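Local atomic coordinates of helix-turn-helix transcriptional regulator (Pseudomonas aeruginosa, PDB entry 5XHX), a protein that probably binds DNA to regulate transcription as a LuxR-family regulator, this chain holding its N-terminal ligand-binding domain without the C-terminal helix-turn-helix part. Residues 14-17 against 18-22; 48-52 against 53-57; 72-75 against 76-80; 100-103 against 104-108. All blocks are in the same frame, centred on the assembly; numbering follows the deposited sequence.

Contact 1: 14-17 against 18-22; sequences ESLG and KLLEA
Leu16 and Leu20, one helical turn apart, meet on the tightly packed side of this helix. CD1 of Leu16 lies 4.1 Å from CG of Leu20, the two side chains slanting across each other. CG of Leu20 stands beside its own backbone N (chi1 -64°), which brings it back over the preceding turn, 3.3 Å from Leu16 O. That oxygen also takes a nearly straight bond from Leu20 N, 2.9 Å long with 171° at the hydrogen. Gly17, next in sequence after Leu16, has no side chain; its O receives Glu21 N at 2.9 Å.

The other side is loose. Glu14 and Lys18 are tied through the backbone, Lys18 N to Glu14 O at 3.0 Å, and both are exposed, as suits long charged chains, though Glu14 also packs on Pro164 of the second subunit and Lys18 on Ile31. Ser15 lies partly exposed beside them; its O accepts Leu19 N at 3.0 Å.

Leu16 packs on Leu16 of the second subunit, Leu20 on its Leu20, and Glu21 O is bonded to its Lys172. Within the chain, Leu19 is wedged between Phe28, Ile31 and Leu32 of helix 28-36 and Trp165 and Leu169 of helix 153-173.

Contact 2: 48-52 against 53-57; sequences LIFSD and SSPLI
Ser53 begins the return half of this hairpin by giving its N-H to OG of Ser51, at 3.0 Å and 161°, which closes an ST turn. Ser51 has its OG tucked between its own N and carbonyl carbon (chi1 74°), and this points the hydroxyl into the loop. The same OG donates to a water that in turn donates to Ile49 O and Ser54 O, so one small hydroxyl and one water tie three backbone groups together. A second water joins Ser51 N to Ser53 O.

Ser54 is exposed and adds its carbonyl to the first water, while its OG bonds Ile78 O of helix 72-81. At Pro55 the chain approaches the strands again: with no N-H to satisfy, the proline offers its ring, whose CB lies 4.0 Å from CD1 of Phe50 at an oblique angle. CG of Leu48 sits over one face of the same phenyl ring, offset toward the rim.

Leu56 pairs with Ile49 through two backbone bonds, Ile49 N to Leu56 O at 2.9 Å and Leu56 N to Ile49 O at 3.0 Å. Their beta carbons lie on one face of the sheet. Ile57 turns to the other face beside Leu48, the side chains running alongside with CD1 of each 3.7 Å apart. These aliphatic groups suit the cover that helix 72-81 provides, through Tyr77 and Ile78.

Antiparallel strands joined by a short loop bridged by two waters make this a beta hairpin, whose strand 56-60 forms one border of the five-stranded antiparallel sheet.

Contact 3: 72-75 against 76-80; sequences PLIS and RYITG
Arg76 N reaches back to Pro72 O at 3.0 Å, the first of four successive i to i+4 bonds. Tyr77 N to Leu73 O and Ile78 N to Ile74 O follow, the latter almost straight at 165°. Thr79 N then meets Ser75 O at 2.9 Å. Pro72 has no N-H to give but still offers its O to Arg76. At 77-80 the coil widens into a pi-type turn, at the end of which Gly80 takes a phi of 171°, an angle at which a beta carbon would collide with the carbonyl oxygen of Thr79.

On the face turned to the protein, CG2 of Ile74 and CD1 of Ile78 are 4.1 Å apart, with the branched chains set at a slant. A chi1 of -69° swings CG1 of Ile78 back toward the preceding turn, 3.4 Å from Ile74 O. The solvent face is polar: a single water links Ser75 OG, at 2.8 Å, to Thr79 OG1, at 3.0 Å. Arg76 lays its CG near Pro72 O, and its guanidinium group continues to a salt bridge with Glu114.

Tyr77 extends from the buried face to stack on Tyr119 and bond Asp85 through its OH. With Leu73, Ile74, Tyr77 and Ile78 toward the protein and Ser75 and Thr79 outward, this is an amphipathic surface helix, packed on the edge strand 56-60 and on helix 114-123 of the ligand-binding domain.

Contact 4: 100-103 against 104-108; sequences FHLA and DIVSE
Asp104 folds back over His101, its backbone N bonded to His101 O at 2.9 Å and approaching from above the carbonyl plane. Followed outward, the side chain starts with CB, 3.4 Å from that same oxygen. CG is next; chi1 of -66° sets it beside the Asp104 N and directs the carboxylate alongside His101. OD1 lies nearer the backbone of Ala103. At the tip OD2 passes 3.9 Å from CB of His101 and accepts hydrogen bonds from two waters. One of them takes the N-H of His101 at 3.0 Å, and the other lies in the plane of the imidazole, 2.8 Å from ND1. A carboxylate therefore suits this spot: it accepts from both waters that also contact His101 N and ND1, without touching the ring nitrogens. The far nitrogen of the ring, NE2, bonds Asp127, so two acidic groups near the imidazole may favour its protonation.

The remaining side-chain contacts are apolar. CG2 of Ile105 rests 3.9 Å from CD1 of Phe100, the side chains crossing at about a right angle, and Phe87 of helix 86-92 packs against both. CD1 of Leu102 meets CG1 of Val106 at 3.6 Å.

Ile105 N bonds Leu102 O, almost straight at 170°, and Val106 N makes a weak bond to the same oxygen. Successive i to i+3 bonds form a short, weakly bonded helical turn of 3-10 type spacing, into which edge strand 98-101 runs, beside strand 127-134.

Contacts 2 and 3 are the pair that touch, their centres about 12 Å apart. Ser54 OG lies 3.1 Å from Ile78 O, a probable hydrogen bond, and the Tyr77 hydroxyl packs against Phe50 and Leu48, so the hairpin and helix 72-81, successive in the chain, clasp each other. Contact 4 reaches the same sheet as contact 2 but from the opposite border strand, its nearest atoms about 9 Å away. Contact 1 stands apart: its centre is about 33 Å from that of contact 3 and about 32 Å from that of contact 4, across the centre of the chain from both. It alone of the four meets the second subunit.

Contact 1: 14-17 against 18-22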
loop_
_atom_site.group_PDB
_atom_site.type_symbol
_atom_site.label_atom_id
_atom_site.label_comp_id
_atom_site.label_asym_id
_atom_site.label_seq_id
_atom_site.Cartn_x
_atom_site.Cartn_y
_atom_site.Cartn_z
ATOM N N GLU A 14 -8.212 9.755 -0.661
ATOM C CA GLU A 14 -9.209 8.821 -0.148
ATOM C C GLU A 14 -9.331 7.592 -1.040
ATOM O O GLU A 14 -9.521 6.478 -0.535
ATOM C CB GLU A 14 -10.564 9.518 0.021
ATOM C CG GLU A 14 -10.708 10.142 1.411
ATOM C CD GLU A 14 -11.998 10.919 1.634
ATOM O OE1 GLU A 14 -12.771 11.142 0.676
ATOM O OE2 GLU A 14 -12.235 11.309 2.799
ATOM N N SER A 15 -9.208 7.766 -2.362
ATOM C CA SER A 15 -9.174 6.610 -3.260
ATOM C C SER A 15 -8.000 5.710 -2.928
ATOM O O SER A 15 -8.136 4.484 -2.836
ATOM C CB SER A 15 -9.081 7.061 -4.719
ATOM O OG SER A 15 -10.297 7.638 -5.148
ATOM N N LEU A 16 -6.825 6.306 -2.755
ATOM C CA LEU A 16 -5.652 5.517 -2.405
ATOM C C LEU A 16 -5.862 4.782 -1.084
ATOM O O LEU A 16 -5.493 3.609 -0.951
ATOM C CB LEU A 16 -4.429 6.430 -2.353
ATOM C CG LEU A 16 -3.092 5.767 -2.035
ATOM C CD1 LEU A 16 -2.799 4.609 -2.997
ATOM C CD2 LEU A 16 -1.985 6.818 -2.073
ATOM N N GLY A 17 -6.469 5.445 -0.097
ATOM C CA GLY A 17 -6.683 4.784 1.184
ATOM C C GLY A 17 -7.612 3.588 1.073
ATOM O O GLY A 17 -7.368 2.543 1.675
ATOM N N LYS A 18 -8.683 3.723 0.289
ATOM C CA LYS A 18 -9.610 2.614 0.068
ATOM C C LYS A 18 -8.932 1.443 -0.646
ATOM O O LYS A 18 -9.252 0.281 -0.383
ATOM C CB LYS A 18 -10.813 3.150 -0.725
ATOM C CG LYS A 18 -11.706 2.138 -1.428
ATOM C CD LYS A 18 -12.655 2.872 -2.409
ATOM C CE LYS A 18 -13.630 1.919 -3.092
ATOM N NZ LYS A 18 -14.011 0.805 -2.189
ATOM N N LEU A 19 -7.986 1.731 -1.532
ATOM C CA LEU A 19 -7.265 0.682 -2.244
ATOM C C LEU A 19 -6.309 -0.045 -1.310
ATOM O O LEU A 19 -6.274 -1.285 -1.270
ATOM C CB LEU A 19 -6.518 1.311 -3.417
ATOM C CG LEU A 19 -5.612 0.427 -4.256
ATOM C CD1 LEU A 19 -6.432 -0.704 -4.870
ATOM C CD2 LEU A 19 -4.963 1.293 -5.330
ATOM N N LEU A 20 -5.544 0.721 -0.521
ATOM C CA LEU A 20 -4.623 0.126 0.443
ATOM C C LEU A 20 -5.360 -0.657 1.518
ATOM O O LEU A 20 -4.843 -1.667 2.008
ATOM C CB LEU A 20 -3.761 1.224 1.084
ATOM C CG LEU A 20 -2.847 1.932 0.088
ATOM C CD1 LEU A 20 -1.997 3.020 0.747
ATOM C CD2 LEU A 20 -1.971 0.886 -0.619
ATOM N N GLU A 21 -6.543 -0.218 1.897
ATOM C CA GLU A 21 -7.318 -0.898 2.898
ATOM C C GLU A 21 -7.821 -2.267 2.413
ATOM O O GLU A 21 -7.987 -3.179 3.173
ATOM C CB GLU A 21 -8.468 0.008 3.322
ATOM C CG GLU A 21 -9.281 -0.457 4.463
ATOM C CD GLU A 21 -8.513 -0.514 5.761
ATOM O OE1 GLU A 21 -8.670 -1.502 6.487
ATOM O OE2 GLU A 21 -7.750 0.409 6.045
ATOM N N ALA A 22 -8.028 -2.381 1.113
ATOM C CA ALA A 22 -8.514 -3.597 0.469
ATOM C C ALA A 22 -7.422 -4.629 0.242
ATOM O O ALA A 22 -7.726 -5.728 -0.232
ATOM C CB ALA A 22 -9.169 -3.248 -0.871
#

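Contact 2: 48-52 against 53-57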
loop_
_atom_site.group_PDB
_atom_site.type_symbol
_atom_site.label_atom_id
_atom_site.label_comp_id
_atom_site.label_asym_id
_atom_site.label_seq_id
_atom_site.Cartn_x
_atom_site.Cartn_y
_atom_site.Cartn_z
ATOM N N LEU A 48 -4.111 -12.858 -12.521
ATOM C CA LEU A 48 -3.734 -14.258 -12.678
ATOM C C LEU A 48 -2.220 -14.396 -12.586
ATOM O O LEU A 48 -1.474 -13.430 -12.766
ATOM C CB LEU A 48 -4.262 -14.838 -14.012
ATOM C CG LEU A 48 -3.789 -14.347 -15.392
ATOM C CD1 LEU A 48 -4.427 -15.200 -16.531
ATOM C CD2 LEU A 48 -4.114 -12.851 -15.636
ATOM N N ILE A 49 -1.773 -15.623 -12.326
ATOM C CA ILE A 49 -0.354 -15.942 -12.295
ATOM C C ILE A 49 -0.063 -16.937 -13.409
ATOM O O ILE A 49 -0.631 -18.037 -13.433
ATOM C CB ILE A 49 0.077 -16.490 -10.926
ATOM C CG1 ILE A 49 -0.208 -15.439 -9.833
ATOM C CG2 ILE A 49 1.544 -16.893 -10.955
ATOM C CD1 ILE A 49 0.004 -15.972 -8.386
ATOM N N PHE A 50 0.788 -16.529 -14.350
ATOM C CA PHE A 50 1.316 -17.415 -15.372
ATOM C C PHE A 50 2.556 -18.132 -14.836
ATOM O O PHE A 50 3.270 -17.621 -13.962
ATOM C CB PHE A 50 1.696 -16.630 -16.632
ATOM C CG PHE A 50 0.529 -16.052 -17.391
ATOM C CD1 PHE A 50 -0.584 -16.818 -17.690
ATOM C CD2 PHE A 50 0.568 -14.731 -17.833
ATOM C CE1 PHE A 50 -1.647 -16.279 -18.427
ATOM C CE2 PHE A 50 -0.487 -14.180 -18.562
ATOM C CZ PHE A 50 -1.592 -14.948 -18.874
ATOM N N SER A 51 2.820 -19.313 -15.382
ATOM C CA SER A 51 3.969 -20.113 -14.982
ATOM C C SER A 51 4.216 -21.155 -16.066
ATOM O O SER A 51 3.667 -21.067 -17.169
ATOM C CB SER A 51 3.736 -20.768 -13.618
ATOM O OG SER A 51 2.819 -21.849 -13.731
ATOM N N ASP A 52 5.039 -22.154 -15.745
ATOM C CA ASP A 52 5.229 -23.278 -16.655
ATOM C C ASP A 52 4.127 -24.326 -16.530
ATOM O O ASP A 52 4.158 -25.314 -17.266
ATOM C CB ASP A 52 6.601 -23.924 -16.435
ATOM C CG ASP A 52 7.747 -23.044 -16.902
ATOM O OD1 ASP A 52 7.520 -22.098 -17.696
ATOM O OD2 ASP A 52 8.888 -23.297 -16.472
ATOM N N SER A 53 3.159 -24.137 -15.630
ATOM C CA SER A 53 1.957 -24.966 -15.640
ATOM C C SER A 53 0.706 -24.131 -15.924
ATOM O O SER A 53 0.807 -23.030 -16.475
ATOM C CB SER A 53 1.826 -25.738 -14.320
ATOM O OG SER A 53 1.822 -24.868 -13.198
ATOM N N SER A 54 -0.470 -24.657 -15.584
ATOM C CA SER A 54 -1.721 -23.962 -15.872
ATOM C C SER A 54 -1.743 -22.601 -15.182
ATOM O O SER A 54 -1.223 -22.472 -14.067
ATOM C CB SER A 54 -2.926 -24.776 -15.385
ATOM O OG SER A 54 -3.246 -25.821 -16.287
ATOM N N PRO A 55 -2.359 -21.587 -15.798
ATOM C CA PRO A 55 -2.541 -20.293 -15.118
ATOM C C PRO A 55 -3.423 -20.435 -13.895
ATOM O O PRO A 55 -4.427 -21.153 -13.912
ATOM C CB PRO A 55 -3.236 -19.418 -16.171
ATOM C CG PRO A 55 -3.019 -20.113 -17.482
ATOM C CD PRO A 55 -2.899 -21.580 -17.165
ATOM N N LEU A 56 -3.063 -19.711 -12.842
ATOM C CA LEU A 56 -3.872 -19.618 -11.635
ATOM C C LEU A 56 -4.630 -18.293 -11.671
ATOM O O LEU A 56 -4.023 -17.215 -11.591
ATOM C CB LEU A 56 -2.989 -19.729 -10.394
ATOM C CG LEU A 56 -3.668 -19.595 -9.033
ATOM C CD1 LEU A 56 -4.810 -20.607 -8.881
ATOM C CD2 LEU A 56 -2.637 -19.787 -7.924
ATOM N N ILE A 57 -5.947 -18.371 -11.804
ATOM C CA ILE A 57 -6.795 -17.188 -11.842
ATOM C C ILE A 57 -7.094 -16.777 -10.408
ATOM O O ILE A 57 -7.754 -17.514 -9.667
ATOM C CB ILE A 57 -8.095 -17.459 -12.613
ATOM C CG1 ILE A 57 -7.790 -18.044 -13.997
ATOM C CG2 ILE A 57 -8.939 -16.185 -12.702
ATOM C CD1 ILE A 57 -7.257 -17.046 -14.978
HETATM O O HOH W 1 0.432 -20.686 -13.000
HETATM O O HOH W 2 0.505 -20.269 -16.984
#

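Contact 3: 72-75 against 76-80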
loop_
_atom_site.group_PDB
_atom_site.type_symbol
_atom_site.label_atom_id
_atom_site.label_comp_id
_atom_site.label_asym_id
_atom_site.label_seq_id
_atom_site.Cartn_x
_atom_site.Cartn_y
_atom_site.Cartn_z
ATOM N N PRO A 72 -17.637 -22.738 -19.199
ATOM C CA PRO A 72 -16.614 -23.663 -19.712
ATOM C C PRO A 72 -15.474 -22.979 -20.450
ATOM O O PRO A 72 -14.439 -23.620 -20.669
ATOM C CB PRO A 72 -17.413 -24.587 -20.645
ATOM C CG PRO A 72 -18.696 -23.841 -20.933
ATOM C CD PRO A 72 -18.985 -23.106 -19.663
ATOM N N LEU A 73 -15.629 -21.709 -20.843
ATOM C CA LEU A 73 -14.529 -20.977 -21.460
ATOM C C LEU A 73 -13.383 -20.733 -20.488
ATOM O O LEU A 73 -12.227 -20.680 -20.912
ATOM C CB LEU A 73 -15.018 -19.640 -22.009
ATOM C CG LEU A 73 -15.316 -19.589 -23.496
ATOM C CD1 LEU A 73 -15.783 -18.188 -23.887
ATOM C CD2 LEU A 73 -14.058 -19.986 -24.250
ATOM N N ILE A 74 -13.678 -20.562 -19.197
ATOM C CA ILE A 74 -12.609 -20.356 -18.222
ATOM C C ILE A 74 -11.764 -21.617 -18.094
ATOM O O ILE A 74 -10.529 -21.564 -18.115
ATOM C CB ILE A 74 -13.188 -19.938 -16.860
ATOM C CG1 ILE A 74 -13.992 -18.638 -16.982
ATOM C CG2 ILE A 74 -12.067 -19.805 -15.840
ATOM C CD1 ILE A 74 -13.162 -17.417 -17.329
ATOM N N SER A 75 -12.425 -22.771 -17.961
ATOM C CA SER A 75 -11.708 -24.043 -17.906
ATOM C C SER A 75 -10.897 -24.276 -19.174
ATOM O O SER A 75 -9.747 -24.730 -19.106
ATOM C CB SER A 75 -12.702 -25.183 -17.673
ATOM O OG SER A 75 -12.056 -26.430 -17.768
ATOM N N ARG A 76 -11.465 -23.945 -20.345
ATOM C CA ARG A 76 -10.717 -24.094 -21.591
ATOM C C ARG A 76 -9.480 -23.208 -21.602
ATOM O O ARG A 76 -8.412 -23.617 -22.083
ATOM C CB ARG A 76 -11.593 -23.763 -22.800
ATOM C CG ARG A 76 -12.720 -24.759 -23.077
ATOM C CD ARG A 76 -13.065 -24.732 -24.560
ATOM N NE ARG A 76 -11.990 -25.332 -25.339
ATOM C CZ ARG A 76 -11.743 -25.081 -26.619
ATOM N NH1 ARG A 76 -12.496 -24.214 -27.296
ATOM N NH2 ARG A 76 -10.731 -25.696 -27.218
ATOM N N TYR A 77 -9.618 -21.969 -21.131
ATOM C CA TYR A 77 -8.453 -21.102 -21.026
ATOM C C TYR A 77 -7.386 -21.760 -20.164
ATOM O O TYR A 77 -6.237 -21.920 -20.586
ATOM C CB TYR A 77 -8.861 -19.732 -20.451
ATOM C CG TYR A 77 -7.701 -18.772 -20.388
ATOM C CD1 TYR A 77 -7.306 -18.059 -21.506
ATOM C CD2 TYR A 77 -6.993 -18.597 -19.222
ATOM C CE1 TYR A 77 -6.244 -17.188 -21.464
ATOM C CE2 TYR A 77 -5.911 -17.720 -19.165
ATOM C CZ TYR A 77 -5.543 -17.024 -20.282
ATOM O OH TYR A 77 -4.467 -16.165 -20.242
ATOM N N ILE A 78 -7.771 -22.191 -18.965
ATOM C CA ILE A 78 -6.810 -22.727 -18.006
ATOM C C ILE A 78 -6.135 -23.998 -18.528
ATOM O O ILE A 78 -4.932 -24.209 -18.309
ATOM C CB ILE A 78 -7.508 -22.952 -16.657
ATOM C CG1 ILE A 78 -7.870 -21.593 -16.032
ATOM C CG2 ILE A 78 -6.644 -23.769 -15.708
ATOM C CD1 ILE A 78 -8.639 -21.721 -14.724
ATOM N N THR A 79 -6.880 -24.864 -19.229
ATOM C CA THR A 79 -6.310 -26.156 -19.627
ATOM C C THR A 79 -5.673 -26.126 -21.008
ATOM O O THR A 79 -5.242 -27.178 -21.497
ATOM C CB THR A 79 -7.368 -27.274 -19.593
ATOM O OG1 THR A 79 -8.393 -26.985 -20.555
ATOM C CG2 THR A 79 -7.977 -27.394 -18.219
ATOM N N GLY A 80 -5.571 -24.965 -21.652
ATOM C CA GLY A 80 -4.858 -24.962 -22.915
ATOM C C GLY A 80 -4.906 -23.715 -23.763
ATOM O O GLY A 80 -3.905 -23.358 -24.385
HETATM O O HOH W 3 -11.021 -28.103 -19.789
#

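Contact 4: 100-103 against 104-108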
loop_
_atom_site.group_PDB
_atom_site.type_symbol
_atom_site.label_atom_id
_atom_site.label_comp_id
_atom_site.label_asym_id
_atom_site.label_seq_id
_atom_site.Cartn_x
_atom_site.Cartn_y
_atom_site.Cartn_z
ATOM N N PHE A 100 2.401 -4.061 -20.868
ATOM C CA PHE A 100 2.295 -4.522 -22.240
ATOM C C PHE A 100 0.942 -4.140 -22.831
ATOM O O PHE A 100 -0.087 -4.265 -22.173
ATOM C CB PHE A 100 2.539 -6.046 -22.313
ATOM C CG PHE A 100 3.952 -6.444 -21.935
ATOM C CD1 PHE A 100 4.997 -6.308 -22.844
ATOM C CD2 PHE A 100 4.233 -6.913 -20.671
ATOM C CE1 PHE A 100 6.302 -6.660 -22.488
ATOM C CE2 PHE A 100 5.536 -7.266 -20.307
ATOM C CZ PHE A 100 6.562 -7.149 -21.214
ATOM N N HIS A 101 0.971 -3.683 -24.080
ATOM C CA HIS A 101 -0.209 -3.308 -24.851
ATOM C C HIS A 101 -0.378 -4.306 -25.994
ATOM O O HIS A 101 0.586 -4.608 -26.705
ATOM C CB HIS A 101 -0.063 -1.878 -25.396
ATOM C CG HIS A 101 -1.326 -1.302 -25.966
ATOM N ND1 HIS A 101 -1.333 -0.171 -26.755
ATOM C CD2 HIS A 101 -2.621 -1.692 -25.858
ATOM C CE1 HIS A 101 -2.574 0.106 -27.114
ATOM N NE2 HIS A 101 -3.375 -0.800 -26.583
ATOM N N LEU A 102 -1.604 -4.806 -26.161
ATOM C CA LEU A 102 -1.914 -5.887 -27.099
ATOM C C LEU A 102 -1.214 -5.757 -28.456
ATOM O O LEU A 102 -0.496 -6.668 -28.889
ATOM C CB LEU A 102 -3.435 -5.957 -27.297
ATOM C CG LEU A 102 -3.880 -7.022 -28.308
ATOM C CD1 LEU A 102 -3.560 -8.438 -27.763
ATOM C CD2 LEU A 102 -5.356 -6.879 -28.624
ATOM N N ALA A 103 -1.403 -4.619 -29.131
ATOM C CA ALA A 103 -0.876 -4.442 -30.485
ATOM C C ALA A 103 0.634 -4.633 -30.570
ATOM O O ALA A 103 1.144 -5.048 -31.616
ATOM C CB ALA A 103 -1.246 -3.059 -31.020
ATOM N N ASP A 104 1.369 -4.362 -29.488
ATOM C CA ASP A 104 2.824 -4.492 -29.514
ATOM C C ASP A 104 3.328 -5.938 -29.398
ATOM O O ASP A 104 4.515 -6.178 -29.646
ATOM C CB ASP A 104 3.450 -3.660 -28.377
ATOM C CG ASP A 104 3.239 -2.148 -28.555
ATOM O OD1 ASP A 104 3.128 -1.679 -29.703
ATOM O OD2 ASP A 104 3.196 -1.430 -27.532
ATOM N N ILE A 105 2.480 -6.905 -29.032
ATOM C CA ILE A 105 2.950 -8.231 -28.638
ATOM C C ILE A 105 2.306 -9.369 -29.415
ATOM O O ILE A 105 2.618 -10.534 -29.150
ATOM C CB ILE A 105 2.751 -8.471 -27.126
ATOM C CG1 ILE A 105 1.251 -8.600 -26.812
ATOM C CG2 ILE A 105 3.434 -7.364 -26.307
ATOM C CD1 ILE A 105 0.960 -9.040 -25.382
ATOM N N VAL A 106 1.405 -9.096 -30.329
ATOM C CA VAL A 106 0.752 -10.175 -31.061
ATOM C C VAL A 106 1.661 -10.710 -32.164
ATOM O O VAL A 106 2.541 -10.011 -32.691
ATOM C CB VAL A 106 -0.599 -9.702 -31.632
ATOM C CG1 VAL A 106 -1.618 -9.569 -30.528
ATOM C CG2 VAL A 106 -0.446 -8.381 -32.376
ATOM N N SER A 107 1.455 -11.982 -32.500
ATOM C CA SER A 107 1.919 -12.532 -33.762
ATOM C C SER A 107 0.959 -12.110 -34.868
ATOM O O SER A 107 -0.118 -11.568 -34.615
ATOM C CB SER A 107 1.992 -14.057 -33.697
ATOM O OG SER A 107 2.660 -14.492 -32.528
ATOM N N GLU A 108 1.342 -12.385 -36.115
ATOM C CA GLU A 108 0.479 -12.017 -37.235
ATOM C C GLU A 108 -0.735 -12.933 -37.353
ATOM O O GLU A 108 -1.819 -12.467 -37.729
ATOM C CB GLU A 108 1.282 -12.007 -38.536
ATOM C CG GLU A 108 2.142 -10.763 -38.712
ATOM C CD GLU A 108 1.376 -9.600 -39.333
ATOM O OE1 GLU A 108 2.020 -8.657 -39.850
ATOM O OE2 GLU A 108 0.118 -9.640 -39.323
HETATM O O HOH W 4 3.625 -2.710 -25.100
HETATM O O HOH W 5 1.166 0.905 -27.221
#